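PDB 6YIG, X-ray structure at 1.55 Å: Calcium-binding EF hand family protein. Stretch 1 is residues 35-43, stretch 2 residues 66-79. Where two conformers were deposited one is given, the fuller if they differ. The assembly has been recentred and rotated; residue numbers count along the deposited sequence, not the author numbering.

Stretch 1 (35-43) GFFQGSGLS
Stretch 2 (66-79) NFYNSLRLVTVAQS

The contact's one direct hydrogen bond joins a side chain to a main chain: Gln-78 NE2 donates to Ser-40 O at 2.9 Å, with an N-H...O angle of 161°. Gln-78 has its CA-to-CB bond sideways, yet chi1 m, chi2 t and chi3 -29° carry its amide across to the loop.

That loop follows the end of a helix. Phe-36 is helical (phi/psi -65/-46), and a type I turn runs from Phe-37 to Ser-40, closed by Ser-40 N to Phe-37 O at 3.0 Å. Ser-40 (chi1 p) reinforces the turn, its OG donating to Phe-37 O at 2.8 Å, and ties in the segment that follows by accepting from Leu-42 N at 3.2 Å. Gly-41 has phi/psi 75/6, a positive phi that favours glycine, and Leu-42 is extended at -95/157. Stretch 2 is regular helix from Asn-66 through Gln-78. Nearest CA pairs set the register: Ser-40 CA to Val-74 CA, 7.5 Å, and Leu-42 CA to Gln-78 CA, 7.2 Å.

The two stretches bury 411 Å² between them, both sides summed, and most of the remaining close contacts are apolar. Phe-37 (chi1 m, chi2 -53°) is a knob among Phe-67, Ser-70, Leu-71 and Val-74. Its CE1 lies 3.7 Å from Val-74 CG2, and its CZ is 3.4 Å from Ser-70 OG, which sits at the ring edge and donates to Phe-67 O at 2.8 Å. The Phe-37 and Phe-67 rings are oblique, planes at 33°.

Phe-36 (chi1 t, chi2 77°) instead receives the edge of Phe-67 (chi1 t, chi2 69°) over one face: centroids 5.5 Å apart, planes at 64°, Phe-36 CE2 to Phe-67 CZ 3.7 Å. Leu-71 CD2 lies at the Phe-36 edge, 3.8 Å from CE2.

Farther along, Leu-42 (chi1 m, chi2 t) places CD1 3.7 Å from Ala-77 CB and 3.9 Å from Val-74 CG1.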

ATOM      1  N   GLY A  35       9.467   0.512   7.160  1.00 14.59           N
ATOM      2  CA  GLY A  35       9.434   1.657   8.051  1.00 16.70           C
ATOM      3  C   GLY A  35       8.125   2.409   7.956  1.00 16.71           C
ATOM      4  O   GLY A  35       7.569   2.837   8.970  1.00 17.95           O
ATOM      5  N   PHE A  36       7.617   2.578   6.731  1.00 13.90           N
ATOM      6  CA  PHE A  36       6.389   3.331   6.517  1.00 13.16           C
ATOM      7  C   PHE A  36       5.203   2.627   7.159  1.00 15.05           C
ATOM      8  O   PHE A  36       4.406   3.246   7.872  1.00 16.88           O
ATOM      9  CB  PHE A  36       6.163   3.528   5.021  1.00 13.89           C
ATOM     10  CG  PHE A  36       4.909   4.291   4.697  1.00 15.23           C
ATOM     11  CD1 PHE A  36       4.858   5.653   4.839  1.00 19.81           C
ATOM     12  CD2 PHE A  36       3.785   3.629   4.276  1.00 15.24           C
ATOM     13  CE1 PHE A  36       3.687   6.352   4.538  1.00 18.80           C
ATOM     14  CE2 PHE A  36       2.628   4.312   4.006  1.00 17.83           C
ATOM     15  CZ  PHE A  36       2.591   5.667   4.117  1.00 16.62           C
ATOM     16  N   PHE A  37       5.086   1.326   6.957  1.00 16.44           N
ATOM     17  CA  PHE A  37       3.908   0.612   7.447  1.00 16.65           C
ATOM     18  C   PHE A  37       3.980   0.267   8.911  1.00 19.23           C
ATOM     19  O   PHE A  37       3.001  -0.268   9.449  1.00 17.53           O
ATOM     20  CB  PHE A  37       3.677  -0.624   6.574  1.00 16.89           C
ATOM     21  CG  PHE A  37       3.151  -0.267   5.188  1.00 17.84           C
ATOM     22  CD1 PHE A  37       2.029   0.525   5.054  1.00 19.75           C
ATOM     23  CD2 PHE A  37       3.786  -0.707   4.051  1.00 26.81           C
ATOM     24  CE1 PHE A  37       1.549   0.892   3.788  1.00 22.09           C
ATOM     25  CE2 PHE A  37       3.302  -0.370   2.787  1.00 24.73           C
ATOM     26  CZ  PHE A  37       2.193   0.433   2.663  1.00 21.02           C
ATOM     27  N   GLN A  38       5.071   0.597   9.596  1.00 15.85           N
ATOM     28  CA  GLN A  38       5.039   0.542  11.053  1.00 17.45           C
ATOM     29  C   GLN A  38       3.991   1.493  11.608  1.00 18.74           C
ATOM     30  O   GLN A  38       3.559   1.317  12.749  1.00 25.03           O
ATOM     31  CB  GLN A  38       6.422   0.837  11.608  1.00 25.71           C
ATOM     32  CG  GLN A  38       7.349  -0.359  11.494  1.00 31.04           C
ATOM     33  CD  GLN A  38       8.586  -0.219  12.337  1.00 44.07           C
ATOM     34  OE1 GLN A  38       9.541   0.459  11.951  1.00 50.28           O
ATOM     35  NE2 GLN A  38       8.580  -0.861  13.512  1.00 45.17           N
ATOM     36  N   GLY A  39       3.536   2.457  10.821  1.00 18.37           N
ATOM     37  CA  GLY A  39       2.449   3.319  11.234  1.00 20.20           C
ATOM     38  C   GLY A  39       1.054   2.845  10.879  1.00 20.50           C
ATOM     39  O   GLY A  39       0.079   3.579  11.098  1.00 17.94           O
ATOM     40  N   SER A  40       0.912   1.612  10.387  1.00 16.41           N
ATOM     41  CA  SER A  40      -0.368   1.150   9.888  1.00 15.23           C
ATOM     42  C   SER A  40      -1.230   0.434  10.916  1.00 15.98           C
ATOM     43  O   SER A  40      -2.428   0.254  10.666  1.00 18.41           O
ATOM     44  CB  SER A  40      -0.161   0.179   8.723  1.00 16.42           C
ATOM     45  OG  SER A  40       0.345  -1.035   9.202  1.00 17.65           O
ATOM     46  N   GLY A  41      -0.652  -0.018  12.019  1.00 18.25           N
ATOM     47  CA  GLY A  41      -1.407  -0.790  12.988  1.00 20.55           C
ATOM     48  C   GLY A  41      -1.709  -2.217  12.607  1.00 21.38           C
ATOM     49  O   GLY A  41      -2.418  -2.909  13.350  1.00 24.37           O
ATOM     50  N   LEU A  42      -1.169  -2.699  11.499  1.00 15.51           N
ATOM     51  CA  LEU A  42      -1.410  -4.045  11.021  1.00 15.35           C
ATOM     52  C   LEU A  42      -0.321  -5.014  11.482  1.00 17.05           C
ATOM     53  O   LEU A  42       0.810  -4.633  11.785  1.00 19.07           O
ATOM     54  CB  LEU A  42      -1.480  -4.063   9.501  1.00 13.64           C
ATOM     55  CG  LEU A  42      -2.577  -3.201   8.861  1.00 14.64           C
ATOM     56  CD1 LEU A  42      -2.511  -3.342   7.334  1.00 14.61           C
ATOM     57  CD2 LEU A  42      -3.956  -3.567   9.377  1.00 17.26           C
ATOM     58  N   SER A  43      -0.689  -6.291  11.515  1.00 15.60           N
ATOM     59  CA  SER A  43       0.242  -7.342  11.868  1.00 16.23           C
ATOM     60  C   SER A  43       1.332  -7.491  10.816  1.00 14.56           C
ATOM     61  O   SER A  43       1.144  -7.179   9.633  1.00 14.45           O
ATOM     62  CB  SER A  43      -0.510  -8.661  12.033  1.00 18.18           C
ATOM     63  OG  SER A  43      -0.828  -9.196  10.775  1.00 19.39           O
ATOM     64  N   ASN A  66       2.255   0.088  -7.756  1.00 13.56           N
ATOM     65  CA  ASN A  66       2.351  -1.011  -6.793  1.00 13.55           C
ATOM     66  C   ASN A  66       2.146  -0.498  -5.367  1.00 12.90           C
ATOM     67  O   ASN A  66       1.542  -1.173  -4.512  1.00 12.34           O
ATOM     68  CB  ASN A  66       3.736  -1.681  -6.819  1.00 17.86           C
ATOM     69  CG  ASN A  66       4.162  -2.263  -8.155  1.00 26.61           C
ATOM     70  OD1 ASN A  66       5.375  -2.312  -8.424  1.00 29.92           O
ATOM     71  ND2 ASN A  66       3.227  -2.777  -8.948  1.00 20.52           N
ATOM     72  N   PHE A  67       2.756   0.645  -5.058  1.00 12.21           N
ATOM     73  CA  PHE A  67       2.648   1.202  -3.722  1.00 10.39           C
ATOM     74  C   PHE A  67       1.237   1.687  -3.451  1.00 10.98           C
ATOM     75  O   PHE A  67       0.704   1.468  -2.355  1.00 10.95           O
ATOM     76  CB  PHE A  67       3.651   2.333  -3.510  1.00 11.04           C
ATOM     77  CG  PHE A  67       3.651   2.877  -2.109  1.00 11.88           C
ATOM     78  CD1 PHE A  67       4.119   2.117  -1.061  1.00 12.63           C
ATOM     79  CD2 PHE A  67       3.155   4.130  -1.839  1.00 14.28           C
ATOM     80  CE1 PHE A  67       4.098   2.623   0.245  1.00 14.09           C
ATOM     81  CE2 PHE A  67       3.132   4.634  -0.544  1.00 15.91           C
ATOM     82  CZ  PHE A  67       3.620   3.886   0.485  1.00 14.29           C
ATOM     83  N   TYR A  68       0.607   2.335  -4.430  1.00 11.46           N
ATOM     84  CA  TYR A  68      -0.780   2.728  -4.222  1.00 12.10           C
ATOM     85  C   TYR A  68      -1.643   1.498  -3.980  1.00 13.02           C
ATOM     86  O   TYR A  68      -2.553   1.521  -3.142  1.00 13.08           O
ATOM     87  CB  TYR A  68      -1.318   3.528  -5.397  1.00 12.78           C
ATOM     88  CG  TYR A  68      -0.818   4.945  -5.606  1.00 13.49           C
ATOM     89  CD1 TYR A  68       0.295   5.453  -4.954  1.00 13.86           C
ATOM     90  CD2 TYR A  68      -1.455   5.748  -6.524  1.00 13.20           C
ATOM     91  CE1 TYR A  68       0.751   6.727  -5.222  1.00 13.92           C
ATOM     92  CE2 TYR A  68      -1.019   7.018  -6.793  1.00 15.86           C
ATOM     93  CZ  TYR A  68       0.084   7.508  -6.119  1.00 14.85           C
ATOM     94  OH  TYR A  68       0.489   8.805  -6.418  1.00 18.14           O
ATOM     95  N   ASN A  69      -1.376   0.405  -4.700  1.00 12.26           N
ATOM     96  CA  ASN A  69      -2.122  -0.819  -4.445  1.00 11.94           C
ATOM     97  C   ASN A  69      -1.842  -1.365  -3.048  1.00 13.11           C
ATOM     98  O   ASN A  69      -2.756  -1.855  -2.372  1.00 12.23           O
ATOM     99  CB  ASN A  69      -1.816  -1.882  -5.493  1.00 13.48           C
ATOM    100  CG  ASN A  69      -2.507  -1.614  -6.819  1.00 14.77           C
ATOM    101  OD1 ASN A  69      -3.541  -0.958  -6.879  1.00 17.92           O
ATOM    102  ND2 ASN A  69      -1.940  -2.129  -7.882  1.00 17.09           N
ATOM    103  N   SER A  70      -0.597  -1.270  -2.574  0.59 10.13           N
ATOM    104  CA  SER A  70      -0.343  -1.714  -1.200  0.59 11.20           C
ATOM    105  C   SER A  70      -1.090  -0.840  -0.201  0.59 12.34           C
ATOM    106  O   SER A  70      -1.528  -1.330   0.840  0.59 12.20           O
ATOM    107  CB  SER A  70       1.153  -1.732  -0.883  0.59 11.47           C
ATOM    108  OG  SER A  70       1.691  -0.443  -0.601  0.59 12.67           O
ATOM    109  N   LEU A  71      -1.233   0.450  -0.492  1.00 11.62           N
ATOM    110  CA  LEU A  71      -2.016   1.341   0.368  1.00 11.83           C
ATOM    111  C   LEU A  71      -3.487   0.935   0.380  1.00 11.43           C
ATOM    112  O   LEU A  71      -4.143   0.950   1.435  1.00 12.11           O
ATOM    113  CB  LEU A  71      -1.865   2.788  -0.120  1.00 13.01           C
ATOM    114  CG  LEU A  71      -0.498   3.441   0.143  1.00 12.50           C
ATOM    115  CD1 LEU A  71      -0.438   4.779  -0.629  1.00 14.68           C
ATOM    116  CD2 LEU A  71      -0.189   3.615   1.612  1.00 13.60           C
ATOM    117  N   ARG A  72      -4.029   0.569  -0.791  1.00 12.52           N
ATOM    118  CA  ARG A  72      -5.415   0.127  -0.867  1.00 11.39           C
ATOM    119  C   ARG A  72      -5.626  -1.142  -0.063  1.00 10.39           C
ATOM    120  O   ARG A  72      -6.627  -1.278   0.642  1.00 11.78           O
ATOM    121  CB  ARG A  72      -5.833  -0.095  -2.323  1.00 11.47           C
ATOM    122  CG  ARG A  72      -5.875   1.162  -3.143  1.00 14.30           C
ATOM    123  CD  ARG A  72      -6.258   0.909  -4.607  1.00 13.82           C
ATOM    124  NE  ARG A  72      -6.316   2.194  -5.307  1.00 16.76           N
ATOM    125  CZ  ARG A  72      -5.355   2.674  -6.096  1.00 16.31           C
ATOM    126  NH1 ARG A  72      -4.273   1.971  -6.377  1.00 14.50           N
ATOM    127  NH2 ARG A  72      -5.489   3.875  -6.618  1.00 19.47           N
ATOM    128  N   LEU A  73      -4.710  -2.095  -0.176  1.00 10.61           N
ATOM    129  CA  LEU A  73      -4.836  -3.318   0.607  1.00 10.81           C
ATOM    130  C   LEU A  73      -4.735  -3.018   2.091  1.00 11.14           C
ATOM    131  O   LEU A  73      -5.416  -3.670   2.899  1.00 12.37           O
ATOM    132  CB  LEU A  73      -3.780  -4.308   0.166  1.00 11.59           C
ATOM    133  CG  LEU A  73      -3.981  -4.882  -1.227  1.00 11.16           C
ATOM    134  CD1 LEU A  73      -2.763  -5.693  -1.656  1.00 16.88           C
ATOM    135  CD2 LEU A  73      -5.253  -5.714  -1.316  1.00 14.68           C
ATOM    136  N   VAL A  74      -3.872  -2.072   2.480  1.00 11.60           N
ATOM    137  CA  VAL A  74      -3.799  -1.658   3.881  1.00 11.37           C
ATOM    138  C   VAL A  74      -5.135  -1.093   4.355  1.00 11.39           C
ATOM    139  O   VAL A  74      -5.606  -1.421   5.449  1.00 13.92           O
ATOM    140  CB  VAL A  74      -2.640  -0.674   4.114  1.00 11.23           C
ATOM    141  CG1 VAL A  74      -2.773   0.016   5.462  1.00 13.20           C
ATOM    142  CG2 VAL A  74      -1.314  -1.395   3.985  1.00 14.17           C
ATOM    143  N   THR A  75      -5.782  -0.254   3.557  1.00 11.14           N
ATOM    144  CA  THR A  75      -7.104   0.227   3.949  1.00 11.70           C
ATOM    145  C   THR A  75      -8.081  -0.919   4.164  1.00 14.19           C
ATOM    146  O   THR A  75      -8.833  -0.935   5.149  1.00 15.30           O
ATOM    147  CB  THR A  75      -7.640   1.189   2.891  1.00 12.49           C
ATOM    148  OG1 THR A  75      -6.746   2.294   2.846  1.00 13.13           O
ATOM    149  CG2 THR A  75      -9.063   1.659   3.227  1.00 15.37           C
ATOM    150  N   VAL A  76      -8.131  -1.872   3.231  1.00 13.18           N
ATOM    151  CA  VAL A  76      -9.042  -3.001   3.407  1.00 15.64           C
ATOM    152  C   VAL A  76      -8.728  -3.738   4.704  1.00 15.33           C
ATOM    153  O   VAL A  76      -9.633  -4.079   5.475  1.00 15.22           O
ATOM    154  CB  VAL A  76      -8.978  -3.927   2.178  1.00 16.06           C
ATOM    155  CG1 VAL A  76      -9.806  -5.171   2.411  1.00 17.15           C
ATOM    156  CG2 VAL A  76      -9.440  -3.169   0.938  1.00 17.00           C
ATOM    157  N   ALA A  77      -7.441  -3.970   4.984  1.00 13.68           N
ATOM    158  CA  ALA A  77      -7.077  -4.649   6.231  1.00 13.93           C
ATOM    159  C   ALA A  77      -7.435  -3.814   7.455  1.00 16.48           C
ATOM    160  O   ALA A  77      -7.810  -4.372   8.501  1.00 17.06           O
ATOM    161  CB  ALA A  77      -5.592  -4.995   6.226  1.00 14.84           C
ATOM    162  N   GLN A  78      -7.309  -2.488   7.374  1.00 14.63           N
ATOM    163  CA  GLN A  78      -7.708  -1.628   8.487  1.00 16.54           C
ATOM    164  C   GLN A  78      -9.218  -1.641   8.709  1.00 18.58           C
ATOM    165  O   GLN A  78      -9.675  -1.362   9.829  1.00 21.40           O
ATOM    166  CB  GLN A  78      -7.212  -0.201   8.253  1.00 15.96           C
ATOM    167  CG  GLN A  78      -5.702  -0.054   8.360  1.00 15.14           C
ATOM    168  CD  GLN A  78      -5.225   1.384   8.195  1.00 14.69           C
ATOM    169  OE1 GLN A  78      -5.865   2.177   7.509  1.00 14.81           O
ATOM    170  NE2 GLN A  78      -4.089   1.711   8.799  1.00 16.28           N
ATOM    171  N   SER A  79      -9.999  -1.954   7.676  1.00 22.98           N
ATOM    172  CA  SER A  79     -11.442  -2.102   7.823  1.00 24.90           C
ATOM    173  C   SER A  79     -11.806  -3.451   8.425  1.00 26.09           C
ATOM    174  O   SER A  79     -12.995  -3.746   8.614  1.00 28.67           O
ATOM    175  CB  SER A  79     -12.128  -1.903   6.468  1.00 28.92           C
ATOM    176  OG  SER A  79     -12.211  -3.111   5.741  1.00 33.93           O
TER